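Local coordinates for protein acetate kinase (Entamoeba histolytica, PDB 4H0O) that acts as a pyrophosphate-dependent acetate kinase, probably interconverting acetate and acetyl phosphate with the help of magnesium, at residues L17-G22 / F134-I139; S103-S108 / E113-E118; R286-E291 / K300-A305; Q342-I347 / S361-S366. One frame throughout, in Å; residues are numbered along the deposited sequence.

How the contacts relate
From the N terminus, contact 1 closes the longest loop, joining strand 16-21 to helix 129-143 across 111 intervening residues. Contact 2 falls wholly within that loop: the segment after strand 93-98 folds onto helix 113-120, which in turn touches contact 1 where I137 CG2 meets L116 CD2 at 3.8 Å. Contacts 3 and 4 follow in series and close short loops of 8 and 13 residues, each between consecutive helices, so no pair of contacts crosses. The first two belong to the eight-stranded sheet's half, the last two lie on the opposite side of the chain's centre, with centres about 17 Å apart and touching through L289 and Q342.

Contact 1: L17-G22 / F134-I139; sequences LIFNVG and FGVIEI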
loop_
_atom_site.group_PDB
_atom_site.type_symbol
_atom_site.label_atom_id
_atom_site.label_comp_id
_atom_site.label_asym_id
_atom_site.label_seq_id
_atom_site.Cartn_x
_atom_site.Cartn_y
_atom_site.Cartn_z
ATOM N N LEU B 17 -10.410 -23.543 -30.562
ATOM C CA LEU B 17 -10.805 -24.196 -29.320
ATOM C C LEU B 17 -10.159 -23.490 -28.127
ATOM O O LEU B 17 -8.932 -23.399 -28.045
ATOM C CB LEU B 17 -10.388 -25.669 -29.351
ATOM C CG LEU B 17 -10.598 -26.498 -28.080
ATOM C CD1 LEU B 17 -12.068 -26.548 -27.710
ATOM C CD2 LEU B 17 -10.042 -27.905 -28.250
ATOM N N ILE B 18 -10.977 -22.975 -27.211
ATOM C CA ILE B 18 -10.455 -22.365 -25.987
ATOM C C ILE B 18 -10.769 -23.231 -24.769
ATOM O O ILE B 18 -11.929 -23.567 -24.518
ATOM C CB ILE B 18 -11.007 -20.933 -25.759
ATOM C CG1 ILE B 18 -10.277 -19.922 -26.645
ATOM C CG2 ILE B 18 -10.853 -20.512 -24.304
ATOM C CD1 ILE B 18 -10.895 -19.755 -27.993
ATOM N N PHE B 19 -9.735 -23.596 -24.018
ATOM C CA PHE B 19 -9.927 -24.352 -22.786
ATOM C C PHE B 19 -9.939 -23.431 -21.571
ATOM O O PHE B 19 -9.044 -22.602 -21.398
ATOM C CB PHE B 19 -8.835 -25.410 -22.623
ATOM C CG PHE B 19 -9.068 -26.656 -23.430
ATOM C CD1 PHE B 19 -10.183 -27.447 -23.197
ATOM C CD2 PHE B 19 -8.161 -27.049 -24.404
ATOM C CE1 PHE B 19 -10.398 -28.600 -23.935
ATOM C CE2 PHE B 19 -8.367 -28.202 -25.140
ATOM C CZ PHE B 19 -9.488 -28.978 -24.906
ATOM N N ASN B 20 -10.959 -23.579 -20.732
ATOM C CA ASN B 20 -11.036 -22.835 -19.483
ATOM C C ASN B 20 -10.984 -23.800 -18.299
ATOM O O ASN B 20 -11.981 -24.447 -17.969
ATOM C CB ASN B 20 -12.315 -21.999 -19.440
ATOM C CG ASN B 20 -12.306 -20.968 -18.325
ATOM O OD1 ASN B 20 -11.423 -20.970 -17.465
ATOM N ND2 ASN B 20 -13.299 -20.084 -18.333
ATOM N N VAL B 21 -9.812 -23.911 -17.676
ATOM C CA VAL B 21 -9.636 -24.814 -16.542
ATOM C C VAL B 21 -10.335 -24.261 -15.302
ATOM O O VAL B 21 -10.026 -23.158 -14.843
ATOM C CB VAL B 21 -8.145 -25.058 -16.224
ATOM C CG1 VAL B 21 -8.005 -25.987 -15.037
ATOM C CG2 VAL B 21 -7.434 -25.651 -17.426
ATOM N N GLY B 22 -11.283 -25.025 -14.769
ATOM C CA GLY B 22 -11.986 -24.630 -13.560
ATOM C C GLY B 22 -11.555 -25.460 -12.365
ATOM O O GLY B 22 -10.615 -26.252 -12.455
ATOM N N PHE B 134 -1.246 -26.840 -17.309
ATOM C CA PHE B 134 -0.138 -27.507 -17.995
ATOM C C PHE B 134 -0.545 -28.892 -18.492
ATOM O O PHE B 134 -0.276 -29.246 -19.643
ATOM C CB PHE B 134 1.096 -27.612 -17.091
ATOM C CG PHE B 134 2.319 -28.146 -17.793
ATOM C CD1 PHE B 134 3.104 -27.315 -18.577
ATOM C CD2 PHE B 134 2.685 -29.481 -17.665
ATOM C CE1 PHE B 134 4.228 -27.802 -19.226
ATOM C CE2 PHE B 134 3.810 -29.973 -18.311
ATOM C CZ PHE B 134 4.582 -29.132 -19.092
ATOM N N GLY B 135 -1.191 -29.667 -17.623
ATOM C CA GLY B 135 -1.635 -31.007 -17.972
ATOM C C GLY B 135 -2.547 -31.008 -19.187
ATOM O O GLY B 135 -2.445 -31.879 -20.056
ATOM N N VAL B 136 -3.437 -30.021 -19.246
ATOM C CA VAL B 136 -4.349 -29.870 -20.373
ATOM C C VAL B 136 -3.575 -29.516 -21.641
ATOM O O VAL B 136 -3.864 -30.044 -22.714
ATOM C CB VAL B 136 -5.429 -28.805 -20.085
ATOM C CG1 VAL B 136 -6.256 -28.515 -21.333
ATOM C CG2 VAL B 136 -6.329 -29.261 -18.950
ATOM N N ILE B 137 -2.587 -28.633 -21.507
ATOM C CA ILE B 137 -1.728 -28.257 -22.629
ATOM C C ILE B 137 -0.962 -29.458 -23.201
ATOM O O ILE B 137 -0.933 -29.657 -24.414
ATOM C CB ILE B 137 -0.736 -27.131 -22.240
ATOM C CG1 ILE B 137 -1.481 -25.807 -22.066
ATOM C CG2 ILE B 137 0.345 -26.973 -23.295
ATOM C CD1 ILE B 137 -0.598 -24.646 -21.637
ATOM N N GLU B 138 -0.354 -30.258 -22.328
ATOM C CA GLU B 138 0.390 -31.442 -22.761
ATOM C C GLU B 138 -0.476 -32.457 -23.512
ATOM O O GLU B 138 -0.076 -32.965 -24.560
ATOM C CB GLU B 138 1.095 -32.113 -21.576
ATOM C CG GLU B 138 2.571 -31.752 -21.448
ATOM C CD GLU B 138 3.317 -32.639 -20.463
ATOM O OE1 GLU B 138 2.660 -33.256 -19.596
ATOM O OE2 GLU B 138 4.561 -32.720 -20.559
ATOM N N ILE B 139 -1.658 -32.752 -22.981
ATOM C CA ILE B 139 -2.552 -33.700 -23.639
ATOM C C ILE B 139 -3.126 -33.112 -24.935
ATOM O O ILE B 139 -3.423 -33.842 -25.883
ATOM C CB ILE B 139 -3.685 -34.180 -22.687
ATOM C CG1 ILE B 139 -3.893 -35.688 -22.819
ATOM C CG2 ILE B 139 -4.987 -33.431 -22.933
ATOM C CD1 ILE B 139 -2.680 -36.496 -22.427
#
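F19 and V136 meet with a methyl over a ring: CG1 of V136 lies 4.2 Å from the centroid of the F19 ring, 24° off the ring normal, which is the geometry of a CH-pi contact. The methyl is displaced toward the rim, and its closest ring atom is CD2 of F19 at 3.9 Å. The opposite face of the ring is covered by L17 CG, 4.0 Å above the plane, so the phenyl is clasped between its own strand and the helix. The two branches of V136 divide the work. With CG1 anti to the backbone N (chi1 172°), CG1 goes to the ring while CG2 turns to V21; the two valines pass each other in opposite directions and touch CG2 to CG2, 4.1 Å apart. One helix residue thus fills the place between two strand residues two positions apart, F19 and V21, and no hydrogen bond crosses the interface. The backbones stay well separated, with 8.2 Å between the CA atoms of F19 and V136. H73 of helix 73-86 touches both V21 and V136, so a second helix borders the same patch. I18 and N20 project from the other side of the strand, where I18 packs on helix 390-402 and N20 ND2 is hydrogen-bonded to E391. Both surfaces of the strand pack on helices, and that side also carries N20 as a predicted magnesium ligand. A central strand with helices against both surfaces of its sheet is characteristic of the ribonuclease H-like fold shared by the acetate and sugar kinase, Hsc70 and actin superfamily.

Contact 2: S103-S108 / E113-E118; sequences SYFKKS and EVVLKE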
loop_
_atom_site.group_PDB
_atom_site.type_symbol
_atom_site.label_atom_id
_atom_site.label_comp_id
_atom_site.label_asym_id
_atom_site.label_seq_id
_atom_site.Cartn_x
_atom_site.Cartn_y
_atom_site.Cartn_z
ATOM N N SER B 103 9.690 -15.184 -14.677
ATOM C CA SER B 103 10.627 -14.242 -15.284
ATOM C C SER B 103 10.754 -14.392 -16.800
ATOM O O SER B 103 10.958 -13.406 -17.507
ATOM C CB SER B 103 12.004 -14.371 -14.625
ATOM O OG SER B 103 12.476 -15.704 -14.695
ATOM N N TYR B 104 10.634 -15.621 -17.300
ATOM C CA TYR B 104 10.863 -15.893 -18.721
ATOM C C TYR B 104 9.819 -15.273 -19.649
ATOM O O TYR B 104 10.163 -14.692 -20.679
ATOM C CB TYR B 104 10.964 -17.403 -18.982
ATOM C CG TYR B 104 11.153 -17.764 -20.442
ATOM C CD1 TYR B 104 12.409 -17.718 -21.033
ATOM C CD2 TYR B 104 10.073 -18.154 -21.228
ATOM C CE1 TYR B 104 12.586 -18.045 -22.365
ATOM C CE2 TYR B 104 10.242 -18.481 -22.561
ATOM C CZ TYR B 104 11.499 -18.426 -23.123
ATOM O OH TYR B 104 11.668 -18.752 -24.448
ATOM N N PHE B 105 8.547 -15.402 -19.291
ATOM C CA PHE B 105 7.474 -14.974 -20.183
ATOM C C PHE B 105 7.140 -13.478 -20.087
ATOM O O PHE B 105 6.364 -13.053 -19.225
ATOM C CB PHE B 105 6.224 -15.834 -19.968
ATOM C CG PHE B 105 6.380 -17.265 -20.423
ATOM C CD1 PHE B 105 6.142 -17.615 -21.743
ATOM C CD2 PHE B 105 6.749 -18.260 -19.528
ATOM C CE1 PHE B 105 6.277 -18.929 -22.167
ATOM C CE2 PHE B 105 6.885 -19.575 -19.945
ATOM C CZ PHE B 105 6.648 -19.908 -21.265
ATOM N N LYS B 106 7.739 -12.694 -20.981
ATOM C CA LYS B 106 7.414 -11.279 -21.128
ATOM C C LYS B 106 6.306 -11.133 -22.164
ATOM O O LYS B 106 5.665 -10.086 -22.274
ATOM C CB LYS B 106 8.651 -10.477 -21.555
ATOM C CG LYS B 106 9.726 -10.345 -20.476
ATOM C CD LYS B 106 11.077 -10.832 -20.982
ATOM C CE LYS B 106 12.113 -10.866 -19.863
ATOM N NZ LYS B 106 12.937 -12.112 -19.904
ATOM N N LYS B 107 6.095 -12.199 -22.931
ATOM C CA LYS B 107 5.028 -12.240 -23.920
ATOM C C LYS B 107 4.285 -13.567 -23.848
ATOM O O LYS B 107 4.871 -14.597 -23.504
ATOM C CB LYS B 107 5.596 -12.044 -25.331
ATOM C CG LYS B 107 6.026 -10.618 -25.647
ATOM C CD LYS B 107 6.695 -10.506 -27.018
ATOM C CE LYS B 107 8.012 -11.272 -27.069
ATOM N NZ LYS B 107 8.833 -10.907 -28.264
ATOM N N SER B 108 2.996 -13.546 -24.171
ATOM C CA SER B 108 2.273 -14.785 -24.417
ATOM C C SER B 108 2.927 -15.430 -25.635
ATOM O O SER B 108 3.595 -14.745 -26.410
ATOM C CB SER B 108 0.792 -14.514 -24.669
ATOM O OG SER B 108 0.157 -14.058 -23.490
ATOM N N GLU B 113 8.696 -26.547 -28.179
ATOM C CA GLU B 113 9.424 -27.357 -27.204
ATOM C C GLU B 113 10.054 -26.497 -26.104
ATOM O O GLU B 113 10.070 -26.884 -24.934
ATOM C CB GLU B 113 10.501 -28.197 -27.896
ATOM C CG GLU B 113 11.147 -29.247 -26.999
ATOM C CD GLU B 113 10.176 -30.336 -26.574
ATOM O OE1 GLU B 113 9.200 -30.594 -27.312
ATOM O OE2 GLU B 113 10.387 -30.934 -25.496
ATOM N N VAL B 114 10.572 -25.333 -26.489
ATOM C CA VAL B 114 11.164 -24.398 -25.534
ATOM C C VAL B 114 10.111 -23.863 -24.561
ATOM O O VAL B 114 10.310 -23.884 -23.344
ATOM C CB VAL B 114 11.855 -23.217 -26.249
ATOM C CG1 VAL B 114 12.411 -22.228 -25.235
ATOM C CG2 VAL B 114 12.964 -23.721 -27.157
ATOM N N VAL B 115 8.995 -23.385 -25.112
ATOM C CA VAL B 115 7.876 -22.881 -24.319
ATOM C C VAL B 115 7.383 -23.909 -23.294
ATOM O O VAL B 115 7.213 -23.589 -22.115
ATOM C CB VAL B 115 6.706 -22.422 -25.226
ATOM C CG1 VAL B 115 5.438 -22.237 -24.421
ATOM C CG2 VAL B 115 7.061 -21.128 -25.947
ATOM N N LEU B 116 7.169 -25.143 -23.745
ATOM C CA LEU B 116 6.749 -26.229 -22.859
ATOM C C LEU B 116 7.748 -26.457 -21.724
ATOM O O LEU B 116 7.359 -26.671 -20.573
ATOM C CB LEU B 116 6.545 -27.523 -23.652
ATOM C CG LEU B 116 5.239 -27.650 -24.436
ATOM C CD1 LEU B 116 5.289 -28.832 -25.396
ATOM C CD2 LEU B 116 4.058 -27.788 -23.484
ATOM N N LYS B 117 9.034 -26.403 -22.055
ATOM C CA LYS B 117 10.098 -26.557 -21.068
ATOM C C LYS B 117 10.071 -25.421 -20.043
ATOM O O LYS B 117 10.253 -25.648 -18.844
ATOM C CB LYS B 117 11.456 -26.607 -21.775
ATOM C CG LYS B 117 12.663 -26.499 -20.858
ATOM C CD LYS B 117 13.859 -25.932 -21.614
ATOM C CE LYS B 117 13.479 -24.643 -22.338
ATOM N NZ LYS B 117 14.608 -24.044 -23.108
ATOM N N GLU B 118 9.830 -24.201 -20.517
ATOM C CA GLU B 118 9.794 -23.032 -19.643
ATOM C C GLU B 118 8.522 -22.980 -18.796
ATOM O O GLU B 118 8.555 -22.534 -17.650
ATOM C CB GLU B 118 9.956 -21.741 -20.454
ATOM C CG GLU B 118 11.341 -21.547 -21.069
ATOM C CD GLU B 118 12.422 -21.281 -20.033
ATOM O OE1 GLU B 118 12.084 -20.942 -18.879
ATOM O OE2 GLU B 118 13.617 -21.409 -20.377
#
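Y104 swings its ring toward the helix with CG anti to the backbone N (chi1 178°), while E118 bends at its second torsion (chi2 -69°), laying the glutamate flat over the tyrosine. Ring and carboxylate planes are 10° apart and stacked. CG of E118 sits 3.5 Å from the Y104 ring centroid in a CH-pi contact. The phenol end points back toward the start of the helix, where OH of Y104 comes within 3.6 Å of V114 CG1. F105 lies with a face under the Y104 edge, CD2 of Y104 standing 3.6 Å above the centre of the F105 ring. CE2 of F105 meets CB of E118 at 3.8 Å and its CE1 meets V115 CG1 at 4.1 Å, with the carbonyl oxygen of V115 at the ring edge. F105 continues inward to I153 of strand 148-153, whereas Y104 stays exposed. The loop between strands 93-98 and 109-110 is thereby packed on helix 113-120, with the F105 side chain about 10 Å from that of D154, the predicted active-site residue. No hydrogen bond crosses; the contact is made by CH-pi and apolar packing. A carboxylate facing a pi cloud is not obviously attractive, though a long salt bridge from K117 NZ to E118 OE2, 3.9 Å, may soften the charge; with CG over the ring centre and CB against F105, the methylenes of E118 probably supply most of the adhesion.

Contact 3: R286-E291 / K300-A305; sequences RDILHE and KTCQLA
E291 OE2 accepts a hydrogen bond from the backbone N of K298, in the turn between the two helices, while the aliphatic part of the same side chain rests on C302. CG lies opposite the backbone N (chi1 -178°) and the chain then bends at chi2, 83°, which lets the carboxylate curl to the turn as CB and CG both stay beside the sulfur, SG of C302 lying 3.8 Å from E291 CG. One turn earlier, I288 makes the closest approach. Its CG2 branch reaches 3.4 Å from the carbonyl oxygen of C302 and 3.6 Å from CB of C302, and the carbonyl oxygen of I288 stands beside that methyl, 3.7 Å from C302 CB. The backbones come close too, CA of I288 and C302 lying 5.4 Å apart. R286, a predicted ATP-binding residue salt-bridged to D284, ends away from this packing. Helices 285-293 and 299-324 run in roughly opposite directions and form a tight helical hairpin, its interface built from I288, C302 and the aliphatic part of E291. L275 of helix 274-279 packs on I288, L281 covers C302 and E291, and V278 touches A305, so the hairpin is backed by the helix and loop that precede it.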
loop_
_atom_site.group_PDB
_atom_site.type_symbol
_atom_site.label_atom_id
_atom_site.label_comp_id
_atom_site.label_asym_id
_atom_site.label_seq_id
_atom_site.Cartn_x
_atom_site.Cartn_y
_atom_site.Cartn_z
ATOM N N ARG B 286 -22.316 -8.165 -3.169
ATOM C CA ARG B 286 -23.752 -7.959 -3.343
ATOM C C ARG B 286 -24.561 -8.404 -2.123
ATOM O O ARG B 286 -25.554 -7.769 -1.767
ATOM C CB ARG B 286 -24.241 -8.658 -4.616
ATOM C CG ARG B 286 -23.644 -8.077 -5.898
ATOM C CD ARG B 286 -23.832 -9.013 -7.083
ATOM N NE ARG B 286 -23.158 -10.291 -6.873
ATOM C CZ ARG B 286 -23.206 -11.317 -7.716
ATOM N NH1 ARG B 286 -23.898 -11.226 -8.844
ATOM N NH2 ARG B 286 -22.560 -12.441 -7.431
ATOM N N ASP B 287 -24.130 -9.490 -1.484
ATOM C CA ASP B 287 -24.740 -9.939 -0.235
ATOM C C ASP B 287 -24.464 -8.938 0.884
ATOM O O ASP B 287 -25.315 -8.705 1.748
ATOM C CB ASP B 287 -24.208 -11.320 0.167
ATOM C CG ASP B 287 -24.587 -12.411 -0.821
ATOM O OD1 ASP B 287 -25.623 -12.270 -1.506
ATOM O OD2 ASP B 287 -23.845 -13.414 -0.904
ATOM N N ILE B 288 -23.267 -8.356 0.862
ATOM C CA ILE B 288 -22.861 -7.348 1.839
ATOM C C ILE B 288 -23.735 -6.098 1.741
ATOM O O ILE B 288 -24.246 -5.610 2.749
ATOM C CB ILE B 288 -21.372 -6.970 1.661
ATOM C CG1 ILE B 288 -20.481 -8.136 2.096
ATOM C CG2 ILE B 288 -21.026 -5.726 2.459
ATOM C CD1 ILE B 288 -19.007 -7.940 1.803
ATOM N N LEU B 289 -23.898 -5.589 0.522
ATOM C CA LEU B 289 -24.770 -4.449 0.261
ATOM C C LEU B 289 -26.206 -4.761 0.671
ATOM O O LEU B 289 -26.896 -3.923 1.250
ATOM C CB LEU B 289 -24.732 -4.086 -1.224
ATOM C CG LEU B 289 -23.446 -3.464 -1.766
ATOM C CD1 LEU B 289 -23.518 -3.325 -3.276
ATOM C CD2 LEU B 289 -23.219 -2.108 -1.127
ATOM N N HIS B 290 -26.642 -5.978 0.361
ATOM C CA HIS B 290 -27.988 -6.431 0.689
ATOM C C HIS B 290 -28.239 -6.408 2.197
ATOM O O HIS B 290 -29.282 -5.939 2.652
ATOM C CB HIS B 290 -28.210 -7.836 0.130
ATOM C CG HIS B 290 -29.612 -8.328 0.270
ATOM N ND1 HIS B 290 -29.999 -9.208 1.257
ATOM C CD2 HIS B 290 -30.729 -8.066 -0.456
ATOM C CE1 HIS B 290 -31.288 -9.467 1.136
ATOM N NE2 HIS B 290 -31.753 -8.785 0.103
ATOM N N GLU B 291 -27.273 -6.908 2.966
ATOM C CA GLU B 291 -27.378 -6.938 4.426
ATOM C C GLU B 291 -27.457 -5.531 5.016
ATOM O O GLU B 291 -28.219 -5.284 5.954
ATOM C CB GLU B 291 -26.192 -7.703 5.030
ATOM C CG GLU B 291 -26.215 -7.834 6.558
ATOM C CD GLU B 291 -27.077 -8.991 7.049
ATOM O OE1 GLU B 291 -27.868 -9.532 6.248
ATOM O OE2 GLU B 291 -26.961 -9.359 8.239
ATOM N N LYS B 300 -23.596 -3.511 10.606
ATOM C CA LYS B 300 -22.433 -2.726 11.037
ATOM C C LYS B 300 -21.121 -3.221 10.426
ATOM O O LYS B 300 -20.315 -2.429 9.936
ATOM C CB LYS B 300 -22.315 -2.720 12.568
ATOM C CG LYS B 300 -23.296 -1.803 13.299
ATOM C CD LYS B 300 -22.891 -1.621 14.766
ATOM C CE LYS B 300 -23.818 -0.660 15.508
ATOM N NZ LYS B 300 -25.198 -1.196 15.674
ATOM N N THR B 301 -20.915 -4.535 10.466
ATOM C CA THR B 301 -19.694 -5.143 9.944
ATOM C C THR B 301 -19.653 -5.143 8.419
ATOM O O THR B 301 -18.581 -5.030 7.819
ATOM C CB THR B 301 -19.491 -6.576 10.478
ATOM O OG1 THR B 301 -20.745 -7.265 10.491
ATOM C CG2 THR B 301 -18.922 -6.535 11.889
ATOM N N CYS B 302 -20.817 -5.283 7.795
ATOM C CA CYS B 302 -20.913 -5.194 6.342
ATOM C C CYS B 302 -20.653 -3.767 5.869
ATOM O O CYS B 302 -20.040 -3.550 4.825
ATOM C CB CYS B 302 -22.278 -5.682 5.856
ATOM S SG CYS B 302 -22.493 -7.477 5.941
ATOM N N GLN B 303 -21.111 -2.794 6.649
ATOM C CA GLN B 303 -20.863 -1.391 6.341
ATOM C C GLN B 303 -19.374 -1.084 6.486
ATOM O O GLN B 303 -18.805 -0.322 5.701
ATOM C CB GLN B 303 -21.683 -0.486 7.262
ATOM C CG GLN B 303 -21.583 0.997 6.934
ATOM C CD GLN B 303 -22.226 1.349 5.604
ATOM O OE1 GLN B 303 -23.425 1.143 5.407
ATOM N NE2 GLN B 303 -21.429 1.881 4.681
ATOM N N LEU B 304 -18.745 -1.686 7.492
ATOM C CA LEU B 304 -17.315 -1.501 7.716
ATOM C C LEU B 304 -16.511 -2.114 6.573
ATOM O O LEU B 304 -15.566 -1.508 6.069
ATOM C CB LEU B 304 -16.893 -2.122 9.050
ATOM C CG LEU B 304 -15.395 -2.046 9.362
ATOM C CD1 LEU B 304 -14.932 -0.596 9.438
ATOM C CD2 LEU B 304 -15.046 -2.793 10.647
ATOM N N ALA B 305 -16.902 -3.317 6.164
ATOM C CA ALA B 305 -16.231 -4.007 5.072
ATOM C C ALA B 305 -16.289 -3.193 3.783
ATOM O O ALA B 305 -15.294 -3.091 3.066
ATOM C CB ALA B 305 -16.831 -5.386 4.866
#

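Contact 4: Q342-I347 / S361-S366; sequences QVRKAI and SLNEKS
R344 and N363 join two consecutive helices, 341-350 and 360-365, in the ribonuclease H-like fold of this acetokinase-family enzyme, and the tight half of their contact is a buried arginine network. R344 bends at chi3 (-62°), which turns NE and NH2 to grip N363 side-on. NE donates to the side-chain OD1 at 2.7 Å in a nearly straight bond (165°), and NH2 donates to the main-chain O of N363 at 2.9 Å; both acceptors lie close to the guanidinium plane, although the amide itself is turned 80° from it. NH2 also reaches the carbonyl oxygen of S366 at 3.2 Å, from farther out of that plane, and OD1 takes a weak second bond from NH2. The remaining nitrogen, NH1, bonds to the carbonyls of G337 and L338, so five oxygens surround the buried cation and its rotation is fixed; backbone dipoles would probably help to stabilise the charge. L374 packs on R344, N363 and S366, and V385 of strand 382-385 on R344 and S366. The other half is looser and reaches solvent: the side chain of K345 meets N363 at CB, 3.9 Å from ND2, and its NZ leads away to a salt bridge with D349. The amide of N363 is oriented from both ends, for while OD1 faces R344, ND2 donates a hydrogen bond to the backbone O of W341.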
loop_
_atom_site.group_PDB
_atom_site.type_symbol
_atom_site.label_atom_id
_atom_site.label_comp_id
_atom_site.label_asym_id
_atom_site.label_seq_id
_atom_site.Cartn_x
_atom_site.Cartn_y
_atom_site.Cartn_z
ATOM N N GLN B 342 -23.016 0.659 -6.918
ATOM C CA GLN B 342 -22.712 1.317 -5.650
ATOM C C GLN B 342 -21.208 1.505 -5.450
ATOM O O GLN B 342 -20.774 2.508 -4.880
ATOM C CB GLN B 342 -23.305 0.541 -4.467
ATOM C CG GLN B 342 -24.829 0.559 -4.380
ATOM C CD GLN B 342 -25.471 -0.599 -5.118
ATOM O OE1 GLN B 342 -24.850 -1.218 -5.984
ATOM N NE2 GLN B 342 -26.719 -0.903 -4.774
ATOM N N VAL B 343 -20.419 0.537 -5.912
ATOM C CA VAL B 343 -18.963 0.626 -5.821
ATOM C C VAL B 343 -18.431 1.756 -6.697
ATOM O O VAL B 343 -17.606 2.560 -6.254
ATOM C CB VAL B 343 -18.283 -0.713 -6.196
ATOM C CG1 VAL B 343 -16.811 -0.508 -6.519
ATOM C CG2 VAL B 343 -18.440 -1.720 -5.066
ATOM N N ARG B 344 -18.917 1.819 -7.935
ATOM C CA ARG B 344 -18.507 2.860 -8.875
ATOM C C ARG B 344 -18.886 4.244 -8.359
ATOM O O ARG B 344 -18.102 5.189 -8.458
ATOM C CB ARG B 344 -19.138 2.625 -10.254
ATOM C CG ARG B 344 -18.736 1.309 -10.927
ATOM C CD ARG B 344 -19.259 1.240 -12.359
ATOM N NE ARG B 344 -20.719 1.270 -12.423
ATOM C CZ ARG B 344 -21.473 0.245 -12.809
ATOM N NH1 ARG B 344 -20.905 -0.894 -13.179
ATOM N NH2 ARG B 344 -22.796 0.361 -12.834
ATOM N N LYS B 345 -20.090 4.354 -7.808
ATOM C CA LYS B 345 -20.566 5.618 -7.256
ATOM C C LYS B 345 -19.706 6.041 -6.070
ATOM O O LYS B 345 -19.300 7.199 -5.967
ATOM C CB LYS B 345 -22.035 5.503 -6.838
ATOM C CG LYS B 345 -22.642 6.789 -6.289
ATOM C CD LYS B 345 -22.314 7.983 -7.176
ATOM C CE LYS B 345 -23.251 9.154 -6.909
ATOM N NZ LYS B 345 -23.573 9.305 -5.467
ATOM N N ALA B 346 -19.420 5.093 -5.183
ATOM C CA ALA B 346 -18.601 5.379 -4.012
ATOM C C ALA B 346 -17.228 5.907 -4.423
ATOM O O ALA B 346 -16.722 6.866 -3.837
ATOM C CB ALA B 346 -18.467 4.144 -3.139
ATOM N N ILE B 347 -16.633 5.284 -5.435
ATOM C CA ILE B 347 -15.329 5.712 -5.931
ATOM C C ILE B 347 -15.394 7.103 -6.571
ATOM O O ILE B 347 -14.586 7.983 -6.257
ATOM C CB ILE B 347 -14.747 4.699 -6.936
ATOM C CG1 ILE B 347 -14.389 3.393 -6.225
ATOM C CG2 ILE B 347 -13.519 5.266 -7.616
ATOM C CD1 ILE B 347 -13.504 3.589 -5.006
ATOM N N SER B 361 -27.918 8.391 -13.372
ATOM C CA SER B 361 -28.991 7.581 -13.938
ATOM C C SER B 361 -28.429 6.476 -14.832
ATOM O O SER B 361 -28.922 5.347 -14.814
ATOM C CB SER B 361 -29.977 8.454 -14.717
ATOM O OG SER B 361 -31.160 7.737 -15.017
ATOM N N LEU B 362 -27.398 6.803 -15.607
ATOM C CA LEU B 362 -26.727 5.810 -16.445
ATOM C C LEU B 362 -26.013 4.773 -15.582
ATOM O O LEU B 362 -26.040 3.576 -15.876
ATOM C CB LEU B 362 -25.723 6.473 -17.393
ATOM C CG LEU B 362 -26.258 7.291 -18.571
ATOM C CD1 LEU B 362 -25.129 7.710 -19.500
ATOM C CD2 LEU B 362 -27.303 6.505 -19.339
ATOM N N ASN B 363 -25.378 5.237 -14.510
ATOM C CA ASN B 363 -24.616 4.353 -13.635
ATOM C C ASN B 363 -25.482 3.316 -12.927
ATOM O O ASN B 363 -25.097 2.150 -12.820
ATOM C CB ASN B 363 -23.821 5.160 -12.608
ATOM C CG ASN B 363 -23.007 4.278 -11.684
ATOM O OD1 ASN B 363 -22.127 3.539 -12.130
ATOM N ND2 ASN B 363 -23.290 4.354 -10.386
ATOM N N GLU B 364 -26.651 3.741 -12.451
ATOM C CA GLU B 364 -27.542 2.855 -11.704
ATOM C C GLU B 364 -28.189 1.780 -12.578
ATOM O O GLU B 364 -28.724 0.799 -12.064
ATOM C CB GLU B 364 -28.619 3.662 -10.967
ATOM C CG GLU B 364 -28.122 4.342 -9.692
ATOM C CD GLU B 364 -29.119 5.337 -9.116
ATOM O OE1 GLU B 364 -30.341 5.117 -9.255
ATOM O OE2 GLU B 364 -28.673 6.345 -8.526
ATOM N N LYS B 365 -28.129 1.959 -13.896
ATOM C CA LYS B 365 -28.782 1.034 -14.821
ATOM C C LYS B 365 -27.802 0.199 -15.645
ATOM O O LYS B 365 -28.198 -0.759 -16.308
ATOM C CB LYS B 365 -29.739 1.797 -15.744
ATOM C CG LYS B 365 -30.875 2.485 -15.001
ATOM C CD LYS B 365 -31.618 3.484 -15.876
ATOM C CE LYS B 365 -32.704 4.187 -15.077
ATOM N NZ LYS B 365 -32.191 4.649 -13.756
ATOM N N SER B 366 -26.523 0.557 -15.597
ATOM C CA SER B 366 -25.513 -0.154 -16.377
ATOM C C SER B 366 -25.081 -1.466 -15.722
ATOM O O SER B 366 -24.756 -1.509 -14.531
ATOM C CB SER B 366 -24.295 0.740 -16.622
ATOM O OG SER B 366 -23.348 0.090 -17.448
#